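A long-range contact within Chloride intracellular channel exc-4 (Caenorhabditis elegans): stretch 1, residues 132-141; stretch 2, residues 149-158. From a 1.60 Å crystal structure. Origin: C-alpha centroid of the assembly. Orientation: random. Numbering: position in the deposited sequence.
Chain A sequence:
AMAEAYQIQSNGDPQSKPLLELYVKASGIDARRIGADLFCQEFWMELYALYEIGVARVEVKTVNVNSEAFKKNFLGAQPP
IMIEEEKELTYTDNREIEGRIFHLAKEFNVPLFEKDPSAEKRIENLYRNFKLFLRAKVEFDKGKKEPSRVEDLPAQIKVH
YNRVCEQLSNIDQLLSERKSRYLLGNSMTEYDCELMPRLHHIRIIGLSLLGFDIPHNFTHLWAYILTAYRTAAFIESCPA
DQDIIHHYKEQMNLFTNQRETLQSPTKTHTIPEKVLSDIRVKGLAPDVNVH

Stretch 1, residues 132-141: LFLRAKVEFD
Stretch 2 (149-158) RVEDLPAQIK

Residues 132–140 belong to a helix that begins earlier in the chain, with i to i+4 backbone hydrogen bonds (A136 N to L132 O, 2.8 Å; F140 N to A136 O, 3.0 Å). The second stretch makes a 3-10 turn at 150–152, runs extended through L153 and P154 (psi 144° and 159°), and enters a new helix at A155 that continues beyond K158, with P154 as N-cap. The two approach most closely in backbone at A136 and I157, whose CA atoms lie 5.9 Å apart.

I157 (chi1 m, chi2 t) is the central knob, pointing toward the first helix and filling a hollow formed by F133, A136, K137 and F140. I157 packs over the small A136 side chain: I157 CG2 lies 3.9 Å from A136 CB and 4.1 Å from K137 N, while I157 CD1 comes 3.1 Å from F140 CD1, shorter than an ordinary carbon-carbon contact.

Both phenylalanines are t at chi1. F133 presents its ring edge to the second stretch, with CE1 3.7 Å from L153 CD1, CZ 4.0 Å from V150 CG2 and CD1 3.7 Å from I157 O. The F140 ring lies obliquely, its CD2 3.7 Å from L153 CD2 and its CZ 3.7 Å from P154 CD. L153 (m, t) thus reaches both rings. No hydrogen bond crosses this apolar interface. Within the first stretch, K137, extended through chi3, makes a very short 2.5 Å salt bridge from NZ to D141 OD2.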

# COMPACT_ATOMS: atom_id res chain seq x y z
N LEU A 132 20.89 -0.16 -0.06
CA LEU A 132 22.06 0.29 0.73
C LEU A 132 23.23 0.71 -0.18
O LEU A 132 23.86 1.77 0.05
CB LEU A 132 22.54 -0.75 1.71
CG LEU A 132 21.49 -1.01 2.80
CD1 LEU A 132 21.82 -2.29 3.62
CD2 LEU A 132 21.37 0.19 3.74
N PHE A 133 23.52 -0.09 -1.19
CA PHE A 133 24.65 0.18 -2.07
C PHE A 133 24.37 1.44 -2.92
O PHE A 133 25.22 2.34 -3.09
CB PHE A 133 24.93 -0.98 -3.01
CG PHE A 133 26.11 -0.75 -3.91
CD1 PHE A 133 27.31 -0.30 -3.40
CD2 PHE A 133 26.02 -0.94 -5.30
CE1 PHE A 133 28.39 -0.06 -4.25
CE2 PHE A 133 27.07 -0.69 -6.13
CZ PHE A 133 28.26 -0.24 -5.63
N LEU A 134 23.13 1.54 -3.40
CA LEU A 134 22.72 2.71 -4.18
C LEU A 134 22.97 3.96 -3.36
O LEU A 134 23.60 4.92 -3.82
CB LEU A 134 21.28 2.58 -4.63
CG LEU A 134 20.63 3.81 -5.24
CD1 LEU A 134 21.27 4.18 -6.58
CD2 LEU A 134 19.13 3.51 -5.33
N ARG A 135 22.46 3.98 -2.14
CA ARG A 135 22.62 5.16 -1.30
C ARG A 135 24.12 5.39 -0.95
O ARG A 135 24.62 6.52 -1.03
CB ARG A 135 21.79 5.03 -0.04
CG ARG A 135 22.03 6.13 1.01
CD ARG A 135 21.50 7.47 0.48
NE ARG A 135 21.50 8.56 1.46
CZ ARG A 135 20.64 8.65 2.47
NH1 ARG A 135 19.76 7.71 2.71
NH2 ARG A 135 20.71 9.69 3.30
N ALA A 136 24.85 4.32 -0.59
CA ALA A 136 26.26 4.50 -0.18
C ALA A 136 27.10 5.02 -1.34
O ALA A 136 27.92 5.92 -1.16
CB ALA A 136 26.82 3.18 0.30
N LYS A 137 26.90 4.48 -2.54
CA LYS A 137 27.76 4.88 -3.65
C LYS A 137 27.42 6.30 -4.11
O LYS A 137 28.33 7.13 -4.42
CB LYS A 137 27.71 3.93 -4.84
CG LYS A 137 28.95 4.13 -5.71
CD LYS A 137 28.79 3.47 -7.04
CE LYS A 137 30.06 3.56 -7.82
NZ LYS A 137 30.16 4.84 -8.50
N VAL A 138 26.13 6.58 -4.13
CA VAL A 138 25.67 7.96 -4.53
C VAL A 138 26.27 9.01 -3.61
O VAL A 138 26.72 10.09 -4.05
CB VAL A 138 24.12 8.08 -4.57
CG1 VAL A 138 23.65 9.55 -4.53
CG2 VAL A 138 23.61 7.36 -5.83
N GLU A 139 26.26 8.73 -2.32
CA GLU A 139 26.83 9.69 -1.35
C GLU A 139 28.37 9.74 -1.47
O GLU A 139 29.01 10.80 -1.30
CB GLU A 139 26.42 9.33 0.07
CG GLU A 139 24.91 9.32 0.30
CD GLU A 139 24.25 10.70 0.48
OE1 GLU A 139 24.93 11.76 0.38
OE2 GLU A 139 23.02 10.70 0.77
N PHE A 140 28.98 8.61 -1.76
CA PHE A 140 30.43 8.57 -1.90
C PHE A 140 30.88 9.40 -3.10
O PHE A 140 31.95 10.06 -3.08
CB PHE A 140 30.90 7.12 -2.09
CG PHE A 140 32.37 6.98 -2.11
CD1 PHE A 140 33.10 7.23 -0.95
CD2 PHE A 140 33.04 6.64 -3.26
CE1 PHE A 140 34.48 7.12 -0.96
CE2 PHE A 140 34.41 6.52 -3.27
CZ PHE A 140 35.13 6.77 -2.12
N ASP A 141 30.04 9.41 -4.13
CA ASP A 141 30.39 10.04 -5.41
C ASP A 141 30.00 11.52 -5.44
O ASP A 141 30.29 12.22 -6.40
CB ASP A 141 29.75 9.31 -6.59
CG ASP A 141 30.39 7.95 -6.87
OD1 ASP A 141 31.57 7.79 -6.49
OD2 ASP A 141 29.74 7.10 -7.53
N ARG A 149 34.80 3.90 -9.74
CA ARG A 149 34.58 2.55 -10.22
C ARG A 149 34.29 1.70 -9.03
O ARG A 149 34.87 1.87 -7.95
CB ARG A 149 35.84 2.04 -10.89
CG ARG A 149 36.22 2.78 -12.16
CD ARG A 149 37.33 2.02 -12.94
NE ARG A 149 38.51 1.81 -12.10
CZ ARG A 149 39.47 0.93 -12.36
NH1 ARG A 149 39.45 0.16 -13.45
NH2 ARG A 149 40.49 0.82 -11.51
N VAL A 150 33.42 0.69 -9.19
CA VAL A 150 33.14 -0.19 -8.05
C VAL A 150 34.42 -0.87 -7.51
O VAL A 150 34.57 -1.03 -6.29
CB VAL A 150 32.13 -1.26 -8.49
CG1 VAL A 150 32.05 -2.44 -7.48
CG2 VAL A 150 30.77 -0.61 -8.75
N GLU A 151 35.34 -1.26 -8.39
CA GLU A 151 36.57 -1.94 -7.98
C GLU A 151 37.47 -1.06 -7.11
O GLU A 151 38.26 -1.58 -6.33
CB GLU A 151 37.35 -2.44 -9.22
CG GLU A 151 37.89 -1.36 -10.11
CD GLU A 151 38.47 -1.91 -11.39
OE1 GLU A 151 39.47 -2.67 -11.34
OE2 GLU A 151 37.91 -1.58 -12.47
N ASP A 152 37.32 0.26 -7.23
CA ASP A 152 38.09 1.21 -6.39
C ASP A 152 37.43 1.62 -5.08
O ASP A 152 37.94 2.51 -4.39
CB ASP A 152 38.42 2.48 -7.18
CG ASP A 152 39.17 2.19 -8.45
OD1 ASP A 152 39.94 1.21 -8.45
OD2 ASP A 152 38.99 2.94 -9.45
N LEU A 153 36.31 1.01 -4.71
CA LEU A 153 35.57 1.50 -3.56
C LEU A 153 36.18 1.02 -2.27
O LEU A 153 36.64 -0.11 -2.21
CB LEU A 153 34.12 1.00 -3.60
CG LEU A 153 33.26 1.62 -4.69
CD1 LEU A 153 31.94 0.90 -4.78
CD2 LEU A 153 33.07 3.15 -4.38
N PRO A 154 36.15 1.87 -1.22
CA PRO A 154 36.67 1.45 0.08
C PRO A 154 35.74 0.41 0.72
O PRO A 154 34.56 0.34 0.37
CB PRO A 154 36.66 2.76 0.89
CG PRO A 154 35.53 3.53 0.30
CD PRO A 154 35.58 3.24 -1.17
N ALA A 155 36.24 -0.38 1.67
CA ALA A 155 35.48 -1.53 2.14
C ALA A 155 34.07 -1.23 2.65
O ALA A 155 33.16 -2.03 2.44
CB ALA A 155 36.26 -2.29 3.20
N GLN A 156 33.86 -0.09 3.33
CA GLN A 156 32.56 0.19 3.94
C GLN A 156 31.46 0.57 2.92
O GLN A 156 30.27 0.50 3.27
CB GLN A 156 32.64 1.27 5.03
CG GLN A 156 32.69 2.72 4.52
CD GLN A 156 34.00 3.11 3.87
OE1 GLN A 156 34.90 2.29 3.72
NE2 GLN A 156 34.12 4.38 3.47
N ILE A 157 31.87 0.87 1.69
CA ILE A 157 30.93 1.06 0.60
C ILE A 157 30.81 -0.23 -0.23
O ILE A 157 29.71 -0.65 -0.59
CB ILE A 157 31.32 2.23 -0.26
CG1 ILE A 157 31.40 3.47 0.64
CG2 ILE A 157 30.29 2.49 -1.40
CD1 ILE A 157 31.98 4.50 0.00
N LYS A 158 31.96 -0.83 -0.53
CA LYS A 158 31.97 -2.01 -1.40
C LYS A 158 31.26 -3.21 -0.78
O LYS A 158 30.66 -4.04 -1.53
CB LYS A 158 33.38 -2.41 -1.78
CG LYS A 158 33.37 -3.38 -2.97
CD LYS A 158 34.71 -3.54 -3.58
CE LYS A 158 34.67 -4.46 -4.78
NZ LYS A 158 34.28 -5.87 -4.43